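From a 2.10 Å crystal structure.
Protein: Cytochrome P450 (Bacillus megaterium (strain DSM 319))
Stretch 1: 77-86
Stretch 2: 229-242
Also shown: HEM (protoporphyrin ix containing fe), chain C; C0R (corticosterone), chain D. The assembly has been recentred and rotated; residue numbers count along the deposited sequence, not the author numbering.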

# COMPACT_ATOMS: atom_id res chain seq x y z
N GLN A 77 -0.06 4.16 -23.43
CA GLN A 77 -0.58 3.43 -22.26
C GLN A 77 0.16 2.14 -21.93
O GLN A 77 0.72 1.50 -22.76
N THR A 78 0.17 1.78 -20.67
CA THR A 78 0.85 0.61 -20.18
C THR A 78 -0.10 -0.49 -19.79
O THR A 78 -1.27 -0.28 -19.72
N ALA A 79 0.42 -1.67 -19.53
CA ALA A 79 -0.40 -2.78 -19.10
C ALA A 79 -0.97 -2.39 -17.75
O ALA A 79 -2.10 -2.65 -17.48
N LEU A 80 -0.16 -1.72 -16.95
CA LEU A 80 -0.65 -1.19 -15.67
C LEU A 80 -1.84 -0.26 -15.86
O LEU A 80 -2.78 -0.27 -15.04
N GLY A 81 -1.85 0.52 -16.93
CA GLY A 81 -2.96 1.42 -17.22
C GLY A 81 -4.27 0.75 -17.58
O GLY A 81 -5.29 1.43 -17.63
N THR A 82 -4.26 -0.56 -17.83
CA THR A 82 -5.49 -1.33 -18.04
C THR A 82 -5.95 -2.07 -16.79
O THR A 82 -7.01 -2.70 -16.81
N SER A 83 -5.19 -2.01 -15.71
CA SER A 83 -5.55 -2.75 -14.53
C SER A 83 -6.63 -2.03 -13.71
O SER A 83 -6.89 -0.82 -13.86
N LEU A 84 -7.26 -2.82 -12.84
CA LEU A 84 -8.33 -2.43 -11.93
C LEU A 84 -8.16 -1.05 -11.34
O LEU A 84 -9.13 -0.30 -11.27
N ILE A 85 -6.95 -0.71 -10.89
CA ILE A 85 -6.76 0.55 -10.17
C ILE A 85 -6.90 1.77 -11.07
O ILE A 85 -7.09 2.88 -10.55
N ASN A 86 -6.85 1.58 -12.40
CA ASN A 86 -6.81 2.68 -13.37
C ASN A 86 -7.97 2.65 -14.37
O ASN A 86 -7.89 3.29 -15.42
N ASP A 229 -4.84 -10.53 -22.89
CA ASP A 229 -3.59 -10.90 -22.24
C ASP A 229 -2.93 -9.70 -21.60
O ASP A 229 -2.34 -9.84 -20.52
N GLU A 230 -3.00 -8.52 -22.23
CA GLU A 230 -2.47 -7.32 -21.62
C GLU A 230 -3.13 -7.07 -20.27
O GLU A 230 -2.50 -6.57 -19.33
N GLU A 231 -4.42 -7.41 -20.15
CA GLU A 231 -5.14 -7.17 -18.90
C GLU A 231 -4.65 -8.12 -17.81
O GLU A 231 -4.48 -7.71 -16.65
N ILE A 232 -4.35 -9.37 -18.17
CA ILE A 232 -3.79 -10.30 -17.20
C ILE A 232 -2.41 -9.83 -16.76
O ILE A 232 -2.08 -9.86 -15.57
N VAL A 233 -1.59 -9.39 -17.71
CA VAL A 233 -0.28 -8.84 -17.37
C VAL A 233 -0.43 -7.64 -16.43
O VAL A 233 0.27 -7.53 -15.42
N GLY A 234 -1.35 -6.73 -16.76
CA GLY A 234 -1.52 -5.53 -15.94
C GLY A 234 -1.91 -5.85 -14.50
O GLY A 234 -1.37 -5.29 -13.55
N PHE A 235 -2.86 -6.77 -14.33
CA PHE A 235 -3.29 -7.16 -12.99
C PHE A 235 -2.17 -7.88 -12.25
O PHE A 235 -1.91 -7.60 -11.07
N SER A 236 -1.45 -8.75 -12.94
CA SER A 236 -0.32 -9.44 -12.32
C SER A 236 0.72 -8.45 -11.83
O SER A 236 1.24 -8.59 -10.71
N ILE A 237 1.00 -7.41 -12.62
CA ILE A 237 1.98 -6.40 -12.21
C ILE A 237 1.48 -5.63 -10.99
O ILE A 237 2.23 -5.40 -10.04
N LEU A 238 0.21 -5.22 -11.01
CA LEU A 238 -0.35 -4.51 -9.87
C LEU A 238 -0.18 -5.32 -8.60
O LEU A 238 0.26 -4.78 -7.57
N LEU A 239 -0.46 -6.62 -8.65
CA LEU A 239 -0.34 -7.46 -7.47
C LEU A 239 1.11 -7.59 -7.06
O LEU A 239 1.44 -7.53 -5.87
N LEU A 240 1.99 -7.76 -8.05
CA LEU A 240 3.41 -7.87 -7.73
C LEU A 240 3.88 -6.65 -6.94
O LEU A 240 4.54 -6.79 -5.91
N ILE A 241 3.56 -5.46 -7.45
CA ILE A 241 4.02 -4.23 -6.81
C ILE A 241 3.39 -4.10 -5.44
O ILE A 241 4.07 -3.77 -4.46
N ALA A 242 2.10 -4.42 -5.34
CA ALA A 242 1.42 -4.52 -4.05
C ALA A 242 2.11 -5.49 -3.12
O ALA A 242 2.21 -5.24 -1.91

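A loop can pack tightly against a helix without a single hydrogen bond between them, and residues 77-86 against helix 229-242 illustrate the principle; here Thr-82 and Ser-83 bond to carbonyls of their own stretch. At the apolar centre, Leu-80 leaves its backbone sideways, with chi1 between wells at -100° and chi2 t, yet its end reaches the helix: CG lies 3.6 Å from Ile-237 CG2, and CD1 4.1 Å from Ile-241 CD1. Leu-238 (t, p) points toward the loop, its CD1 4.0 Å from CG2 of Ile-85 (t, t). Leu-84 (m, t) sets CD1 against the edge of the Phe-235 ring, 3.8 Å from CE1. The apolar packing continues into the ligands: Leu-238 CD2 approaches HEM CMD at 3.6 Å, and Leu-80 CD1 meets corticosterone C16 at 3.7 Å.

Closest approach of the backbones occurs at Gly-234, whose CA makes a CA-H...O contact of 3.3 Å with Ala-79 O; a CB there would clash with that oxygen. Ala-79 O also accepts a hydrogen bond from Thr-82 OG1 (2.9 Å), as Leu-80 O does from Ser-83 OG (2.9 Å), so both p-rotamer hydroxyls donate within their own stretch. At the polar edge, extended Glu-230 (t, t) packs its CG 3.9 Å from Ala-79 CB.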

# COMPACT_ATOMS: atom_id res chain seq x y z
CB GLN A 77 -2.06 3.13 -22.46
CG GLN A 77 -2.73 2.58 -21.23
CD GLN A 77 -2.77 3.59 -20.10
OE1 GLN A 77 -1.86 3.67 -19.30
NE2 GLN A 77 -3.83 4.37 -20.05
CB THR A 78 1.66 0.98 -18.94
OG1 THR A 78 0.80 1.39 -17.91
CG2 THR A 78 2.59 2.07 -19.23
CB ALA A 79 0.39 -4.06 -19.02
CB LEU A 80 0.47 -0.47 -14.93
CG LEU A 80 1.19 -1.23 -13.82
CD1 LEU A 80 2.25 -0.28 -13.23
CD2 LEU A 80 0.22 -1.77 -12.71
CB THR A 82 -5.31 -2.34 -19.20
OG1 THR A 82 -4.59 -3.51 -18.77
CG2 THR A 82 -4.54 -1.70 -20.35
CB SER A 83 -4.32 -3.01 -13.67
OG SER A 83 -3.92 -1.85 -12.94
CB LEU A 84 -8.39 -3.41 -10.76
CG LEU A 84 -9.07 -4.73 -10.97
CD1 LEU A 84 -8.91 -5.50 -9.67
CD2 LEU A 84 -10.52 -4.58 -11.32
CB ILE A 85 -5.40 0.55 -9.46
CG1 ILE A 85 -5.35 1.67 -8.41
CG2 ILE A 85 -4.23 0.70 -10.44
CD1 ILE A 85 -4.30 1.47 -7.31
CB ASN A 86 -5.49 2.68 -14.15
CG ASN A 86 -4.30 2.99 -13.28
OD1 ASN A 86 -4.34 3.91 -12.45
ND2 ASN A 86 -3.22 2.20 -13.43
CB ASP A 229 -2.64 -11.55 -23.23
CG ASP A 229 -3.01 -12.97 -23.53
OD1 ASP A 229 -3.84 -13.56 -22.81
OD2 ASP A 229 -2.46 -13.53 -24.50
CB GLU A 230 -2.68 -6.11 -22.54
CG GLU A 230 -1.98 -4.80 -22.09
CD GLU A 230 -2.33 -3.60 -22.95
OE1 GLU A 230 -3.44 -3.56 -23.53
OE2 GLU A 230 -1.51 -2.68 -23.03
CB GLU A 231 -6.64 -7.30 -19.14
CG GLU A 231 -7.23 -6.00 -19.70
CD GLU A 231 -8.66 -6.13 -20.25
OE1 GLU A 231 -9.24 -7.23 -20.17
OE2 GLU A 231 -9.19 -5.13 -20.76
CB ILE A 232 -3.77 -11.73 -17.78
CG1 ILE A 232 -5.19 -12.13 -18.20
CG2 ILE A 232 -3.17 -12.73 -16.75
CD1 ILE A 232 -5.30 -13.51 -18.70
CB VAL A 233 0.50 -8.47 -18.64
CG1 VAL A 233 1.71 -7.58 -18.34
CG2 VAL A 233 0.99 -9.75 -19.31
CB PHE A 235 -4.55 -8.02 -13.09
CG PHE A 235 -5.05 -8.54 -11.76
CD1 PHE A 235 -5.84 -7.75 -10.94
CD2 PHE A 235 -4.73 -9.82 -11.36
CE1 PHE A 235 -6.30 -8.23 -9.70
CE2 PHE A 235 -5.18 -10.32 -10.14
CZ PHE A 235 -5.96 -9.53 -9.31
CB SER A 236 0.27 -10.44 -13.31
OG SER A 236 -0.72 -11.40 -13.62
CB ILE A 237 2.32 -5.46 -13.39
CG1 ILE A 237 3.23 -6.20 -14.41
CG2 ILE A 237 3.02 -4.20 -12.90
CD1 ILE A 237 3.25 -5.55 -15.78
CB LEU A 238 -1.83 -4.24 -10.14
CG LEU A 238 -2.67 -3.55 -9.05
CD1 LEU A 238 -2.10 -2.16 -8.66
CD2 LEU A 238 -4.08 -3.44 -9.58
CB LEU A 239 -0.93 -8.85 -7.69
CG LEU A 239 -2.42 -9.03 -7.89
CD1 LEU A 239 -2.70 -10.55 -7.85
CD2 LEU A 239 -3.25 -8.32 -6.90
CB LEU A 240 4.24 -8.02 -8.99
CG LEU A 240 5.71 -8.24 -8.71
CD1 LEU A 240 5.88 -9.55 -7.91
CD2 LEU A 240 6.49 -8.26 -10.01
CB ILE A 241 3.72 -3.01 -7.71
CG1 ILE A 241 4.45 -3.15 -9.04
CG2 ILE A 241 4.16 -1.74 -7.02
CD1 ILE A 241 4.19 -2.03 -10.04
CB ALA A 242 -0.02 -4.96 -4.27
CHA HEM C . -6.31 -0.81 -4.11
CHB HEM C . -3.95 0.30 0.03
CHC HEM C . -2.20 -4.17 0.32
CHD HEM C . -4.14 -5.07 -4.02
C1A HEM C . -5.85 -0.15 -2.98
C2A HEM C . -6.24 1.19 -2.58
C3A HEM C . -5.58 1.49 -1.45
C4A HEM C . -4.77 0.35 -1.08
CMA HEM C . -5.69 2.81 -0.66
CAA HEM C . -7.23 2.11 -3.33
CBA HEM C . -6.68 2.59 -4.67
CGA HEM C . -7.47 3.74 -5.24
O1A HEM C . -8.61 3.98 -4.82
O2A HEM C . -6.97 4.46 -6.12
C1B HEM C . -3.30 -0.81 0.52
C2B HEM C . -2.64 -0.95 1.81
C3B HEM C . -2.14 -2.20 1.86
C4B HEM C . -2.47 -2.86 0.62
CMB HEM C . -2.58 0.14 2.90
CAB HEM C . -1.39 -2.93 3.00
CBB HEM C . -1.49 -2.57 4.29
C1C HEM C . -2.58 -4.81 -0.83
C2C HEM C . -2.19 -6.14 -1.23
C3C HEM C . -2.73 -6.38 -2.41
C4C HEM C . -3.45 -5.22 -2.84
CMC HEM C . -1.33 -7.15 -0.42
CAC HEM C . -2.51 -7.71 -3.15
CBC HEM C . -3.54 -8.46 -3.49
C1D HEM C . -4.89 -4.01 -4.43
C2D HEM C . -5.60 -3.94 -5.69
C3D HEM C . -6.23 -2.76 -5.73
C4D HEM C . -5.89 -2.05 -4.50
CMD HEM C . -5.58 -5.09 -6.74
CAD HEM C . -7.13 -2.18 -6.85
CBD HEM C . -8.62 -2.47 -6.56
CGD HEM C . -9.57 -1.80 -7.54
O1D HEM C . -10.73 -2.25 -7.66
O2D HEM C . -9.22 -0.79 -8.20
NA HEM C . -4.95 -0.65 -2.05
NB HEM C . -3.15 -1.99 -0.18
NC HEM C . -3.34 -4.27 -1.85
ND HEM C . -5.06 -2.83 -3.76
FE HEM C . -4.19 -2.50 -1.92
C1 C0R D . -1.45 1.35 -4.29
C2 C0R D . -2.02 0.46 -3.17
C3 C0R D . -2.00 -1.11 -3.47
C4 C0R D . -0.89 -1.64 -4.51
C5 C0R D . -0.05 -0.61 -5.27
C6 C0R D . 1.09 -1.11 -6.25
C7 C0R D . 0.95 -0.34 -7.67
C8 C0R D . 0.88 1.16 -7.49
C9 C0R D . -0.25 1.64 -6.47
C10 C0R D . -0.25 0.92 -5.07
C11 C0R D . -0.26 3.25 -6.43
C12 C0R D . -0.38 3.88 -7.95
C13 C0R D . 0.70 3.42 -8.90
C14 C0R D . 0.73 1.78 -8.90
C15 C0R D . 1.71 1.49 -9.75
C16 C0R D . 1.52 2.57 -10.93
C17 C0R D . 0.46 3.69 -10.21
C18 C0R D . 2.09 4.01 -8.47
C19 C0R D . 0.99 1.29 -4.23
C20 C0R D . 0.75 5.14 -10.71
C21 C0R D . -0.38 6.11 -11.07
O1 C0R D . -2.68 -1.97 -2.92
O2 C0R D . 0.83 3.71 -5.84
O3 C0R D . 1.91 5.52 -10.83
O4 C0R D . 0.23 7.39 -11.28